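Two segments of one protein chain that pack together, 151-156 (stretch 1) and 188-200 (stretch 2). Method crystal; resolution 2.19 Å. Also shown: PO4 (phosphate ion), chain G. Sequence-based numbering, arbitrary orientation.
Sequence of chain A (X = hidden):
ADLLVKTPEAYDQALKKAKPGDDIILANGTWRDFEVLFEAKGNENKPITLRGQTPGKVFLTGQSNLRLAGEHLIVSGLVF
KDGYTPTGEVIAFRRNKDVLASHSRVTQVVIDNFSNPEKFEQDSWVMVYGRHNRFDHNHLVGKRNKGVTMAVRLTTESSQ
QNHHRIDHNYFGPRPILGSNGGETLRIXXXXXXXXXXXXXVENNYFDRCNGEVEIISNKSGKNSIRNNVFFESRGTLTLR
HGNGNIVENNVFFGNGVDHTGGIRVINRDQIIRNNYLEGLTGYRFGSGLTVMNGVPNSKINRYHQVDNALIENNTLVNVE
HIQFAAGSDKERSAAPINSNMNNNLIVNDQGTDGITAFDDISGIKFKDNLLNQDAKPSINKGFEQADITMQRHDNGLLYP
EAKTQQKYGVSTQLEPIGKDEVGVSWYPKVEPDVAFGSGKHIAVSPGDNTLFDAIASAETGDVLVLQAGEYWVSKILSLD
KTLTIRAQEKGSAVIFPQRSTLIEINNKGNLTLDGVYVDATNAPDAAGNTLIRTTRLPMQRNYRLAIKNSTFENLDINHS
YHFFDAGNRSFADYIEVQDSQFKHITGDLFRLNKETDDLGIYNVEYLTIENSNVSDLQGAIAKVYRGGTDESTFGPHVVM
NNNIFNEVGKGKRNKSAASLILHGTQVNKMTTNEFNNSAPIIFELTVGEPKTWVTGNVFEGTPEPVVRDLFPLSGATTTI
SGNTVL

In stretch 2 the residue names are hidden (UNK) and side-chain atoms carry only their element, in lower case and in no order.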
# COMPACT_ATOMS: atom_id res chain seq x y z
N ALA A 151 20.27 -19.93 6.25
CA ALA A 151 20.96 -19.57 7.47
C ALA A 151 21.19 -20.80 8.34
O ALA A 151 20.46 -21.79 8.25
CB ALA A 151 20.18 -18.50 8.24
N VAL A 152 22.23 -20.74 9.16
CA VAL A 152 22.48 -21.68 10.25
C VAL A 152 22.14 -20.95 11.54
O VAL A 152 22.71 -19.90 11.82
CB VAL A 152 23.95 -22.13 10.27
CG1 VAL A 152 24.26 -22.84 11.57
CG2 VAL A 152 24.27 -23.01 9.08
N ARG A 153 21.20 -21.49 12.30
CA ARG A 153 20.79 -20.89 13.57
C ARG A 153 21.61 -21.46 14.71
O ARG A 153 21.97 -22.63 14.72
CB ARG A 153 19.31 -21.15 13.88
CG ARG A 153 18.33 -20.39 13.07
CD ARG A 153 18.29 -18.93 13.45
NE ARG A 153 17.20 -18.54 14.33
CZ ARG A 153 17.28 -17.49 15.14
NH1 ARG A 153 18.40 -16.79 15.20
NH2 ARG A 153 16.27 -17.15 15.93
N LEU A 154 21.81 -20.63 15.74
CA LEU A 154 22.66 -21.00 16.86
C LEU A 154 21.96 -20.71 18.19
O LEU A 154 22.62 -20.42 19.19
CB LEU A 154 23.97 -20.24 16.79
CG LEU A 154 24.75 -20.54 15.51
CD1 LEU A 154 25.91 -19.58 15.42
CD2 LEU A 154 25.21 -21.98 15.52
N THR A 155 20.64 -20.78 18.20
CA THR A 155 19.92 -20.14 19.29
C THR A 155 20.05 -20.89 20.60
O THR A 155 19.89 -20.29 21.65
CB THR A 155 18.46 -19.92 18.88
OG1 THR A 155 17.93 -21.12 18.33
CG2 THR A 155 18.40 -18.87 17.82
N THR A 156 20.36 -22.18 20.56
CA THR A 156 20.70 -22.92 21.77
C THR A 156 22.00 -23.68 21.53
O THR A 156 22.43 -23.90 20.40
CB THR A 156 19.59 -23.91 22.23
OG1 THR A 156 19.59 -25.07 21.40
CG2 THR A 156 18.22 -23.26 22.14
N UNK A 188 24.86 -17.93 11.68
CA UNK A 188 24.68 -17.36 12.98
C UNK A 188 23.99 -16.02 12.91
O UNK A 188 23.44 -15.59 11.89
N UNK A 189 24.06 -15.33 14.04
CA UNK A 189 23.32 -14.11 14.28
C UNK A 189 24.12 -13.33 15.32
O UNK A 189 24.96 -13.91 16.02
c UNK A 189 21.66 -14.10 16.16
c UNK A 189 21.90 -14.47 14.75
o UNK A 189 20.92 -13.87 13.88
N UNK A 190 23.93 -12.02 15.37
CA UNK A 190 24.77 -11.22 16.26
C UNK A 190 24.66 -11.69 17.71
O UNK A 190 25.67 -11.76 18.43
c UNK A 190 24.41 -9.74 16.13
o UNK A 190 23.14 -9.50 16.68
N UNK A 191 23.45 -12.05 18.16
CA UNK A 191 23.23 -12.52 19.53
C UNK A 191 24.14 -13.68 19.90
O UNK A 191 24.64 -13.76 21.02
c UNK A 191 20.91 -13.53 23.14
c UNK A 191 20.28 -12.08 21.61
n UNK A 191 21.57 -13.80 22.03
c UNK A 191 21.21 -12.89 21.06
c UNK A 191 21.76 -12.94 19.66
n UNK A 191 20.12 -12.50 22.92
N UNK A 192 24.39 -14.58 18.95
CA UNK A 192 25.12 -15.82 19.17
C UNK A 192 26.48 -15.86 18.47
O UNK A 192 27.05 -16.94 18.29
c UNK A 192 21.67 -16.83 18.88
c UNK A 192 21.49 -17.10 21.06
n UNK A 192 22.77 -17.16 20.74
n UNK A 192 20.80 -16.91 19.95
c UNK A 192 22.92 -17.00 19.38
c UNK A 192 24.25 -16.99 18.72
N UNK A 193 27.00 -14.70 18.09
CA UNK A 193 28.21 -14.64 17.28
C UNK A 193 29.47 -14.97 18.07
O UNK A 193 30.48 -15.31 17.45
o UNK A 193 28.28 -12.23 17.61
c UNK A 193 28.35 -13.26 16.64
N UNK A 194 29.43 -14.92 19.39
CA UNK A 194 30.59 -15.33 20.19
C UNK A 194 30.60 -16.83 20.47
O UNK A 194 31.54 -17.31 21.10
c UNK A 194 30.76 -12.23 22.52
c UNK A 194 30.66 -13.03 21.24
c UNK A 194 31.82 -12.70 20.31
c UNK A 194 30.64 -14.54 21.50
N UNK A 195 29.60 -17.57 20.02
CA UNK A 195 29.65 -19.02 20.14
C UNK A 195 30.34 -19.60 18.92
O UNK A 195 30.41 -18.96 17.87
c UNK A 195 27.46 -18.86 21.36
c UNK A 195 28.25 -19.62 20.30
o UNK A 195 27.54 -19.53 19.05
N UNK A 196 30.87 -20.80 19.07
CA UNK A 196 31.58 -21.51 18.02
C UNK A 196 30.60 -22.38 17.24
O UNK A 196 29.97 -23.26 17.82
c UNK A 196 33.85 -21.58 19.16
c UNK A 196 32.70 -22.38 18.58
o UNK A 196 34.08 -20.44 18.72
o UNK A 196 34.53 -22.12 20.04
N UNK A 197 30.51 -22.15 15.94
CA UNK A 197 29.61 -22.91 15.09
C UNK A 197 30.28 -24.09 14.39
O UNK A 197 29.67 -25.14 14.25
c UNK A 197 28.97 -21.97 14.06
o UNK A 197 28.10 -22.68 13.19
N UNK A 198 31.54 -23.93 13.95
CA UNK A 198 32.30 -24.98 13.24
C UNK A 198 31.62 -25.40 11.94
O UNK A 198 31.72 -26.55 11.53
c UNK A 198 33.26 -25.95 15.40
c UNK A 198 34.37 -25.14 15.43
c UNK A 198 34.65 -25.51 17.79
c UNK A 198 35.07 -24.93 16.63
c UNK A 198 33.54 -26.33 17.77
c UNK A 198 32.85 -26.55 16.58
c UNK A 198 32.52 -26.22 14.12
N UNK A 199 30.94 -24.48 11.27
CA UNK A 199 30.25 -24.80 10.03
C UNK A 199 31.22 -24.82 8.85
O UNK A 199 32.05 -23.93 8.71
c UNK A 199 29.15 -23.78 9.76
c UNK A 199 28.48 -24.06 8.43
o UNK A 199 28.18 -23.84 10.82
N UNK A 200 31.06 -25.81 7.99
CA UNK A 200 31.88 -26.01 6.79
C UNK A 200 31.07 -25.62 5.56
O UNK A 200 30.04 -26.24 5.27
c UNK A 200 33.70 -29.33 5.64
c UNK A 200 32.33 -27.46 6.70
c UNK A 200 33.12 -27.93 5.48
c UNK A 200 34.26 -26.95 5.33
P PO4 G . 13.43 -18.90 15.18
O1 PO4 G . 14.63 -19.82 15.14
O2 PO4 G . 12.22 -19.57 15.79
O3 PO4 G . 13.14 -18.48 13.76
O4 PO4 G . 13.75 -17.69 16.02
O HOH W 1 21.30 -17.60 12.01

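Position 188 has no side-chain atoms. Its backbone N donates a hydrogen bond to Val-152 O (2.9 Å, N-H...O angle 141°), and its CA lies 3.5 Å from Leu-154 CD1. A CB built here would fall 2.9 Å from Leu-154 CD1, a clash, and phi/psi of 93/-166 would also jam it against the preceding carbonyl. The residue is Gly-188.

Position 189 has a first carbon carrying one oxygen and one carbon, the branching of threonine: Thr-189. Its OG1 stands 4.1 Å from Arg-153 NH1, oblique to the guanidinium and too far for a hydrogen bond.

Position 190 carries one carbon and then one oxygen, with no contact to stretch 1; this is Ser-190. Position 191 has one carbon followed by a five-membered ring of three carbons and two nitrogens, the imidazole of His-191, which also leaves stretch 1 untouched.

Position 192 repeats that ring but directs its CB toward stretch 1, 3.8 Å from Leu-154 CB. Leu-154 O and Thr-155 CA lie over one face of the ring. This is His-192. Its CG is 3.4 Å from Leu-154 O, and Thr-155 CA sits 3.8 Å from the ring centroid, 28° off the normal, as a CH-pi contact requires. Its backbone N bonds to Thr-189 O at 3.1 Å.

Position 193 has one carbon and one oxygen and points away: Ser-193, whose OG donates to Ser-190 O at 2.8 Å. Position 194 has four carbons forked at the second, out of reach of stretch 1: Leu-194.

Position 195 again has a carbon bearing one oxygen and one carbon, with the oxygen 4.0 Å from Leu-154 CD1. It is Thr-195. Its OG1 donates to His-192 O at 2.7 Å, and its N reaches the same His-192 O at 3.1 Å, closing a type I turn.

Position 196 has two carbons, the second carrying two oxygens, and points away; the carboxylate fits Asp-196. Position 197 has one carbon and one oxygen, the latter 3.8 Å from Leu-154 CD2: Ser-197.

Position 198 shows one carbon and a six-carbon ring without a heteroatom, remote from stretch 1: Phe-198. Position 199 has the threonine fork, its oxygen 4.1 Å from Val-152 CG1; in Thr-199 that atom, OG1, accepts from Ser-197 OG at 2.6 Å. Position 200 has four carbons forked at the second and makes no contact: Leu-200.

The contact buries 453 Å² in total and has one direct hydrogen bond, from Gly-188 N to Val-152 O. Water 1 supplements it, donating to Val-152 O at 2.7 Å and, weakly, to Gly-188 O at 2.9 Å. Leu-154, with 107 Å² covered, packs against Gly-188, His-192, Thr-195 and Ser-197, while the imidazole face of His-192 meets the backbone of Leu-154 and Thr-155. Arg-153 instead donates to the phosphate, NE to O1 at 3.0 Å and NH2 to O4 at 2.6 Å.

Stretch 2 (188-200) GTSHHSLTDSFTL
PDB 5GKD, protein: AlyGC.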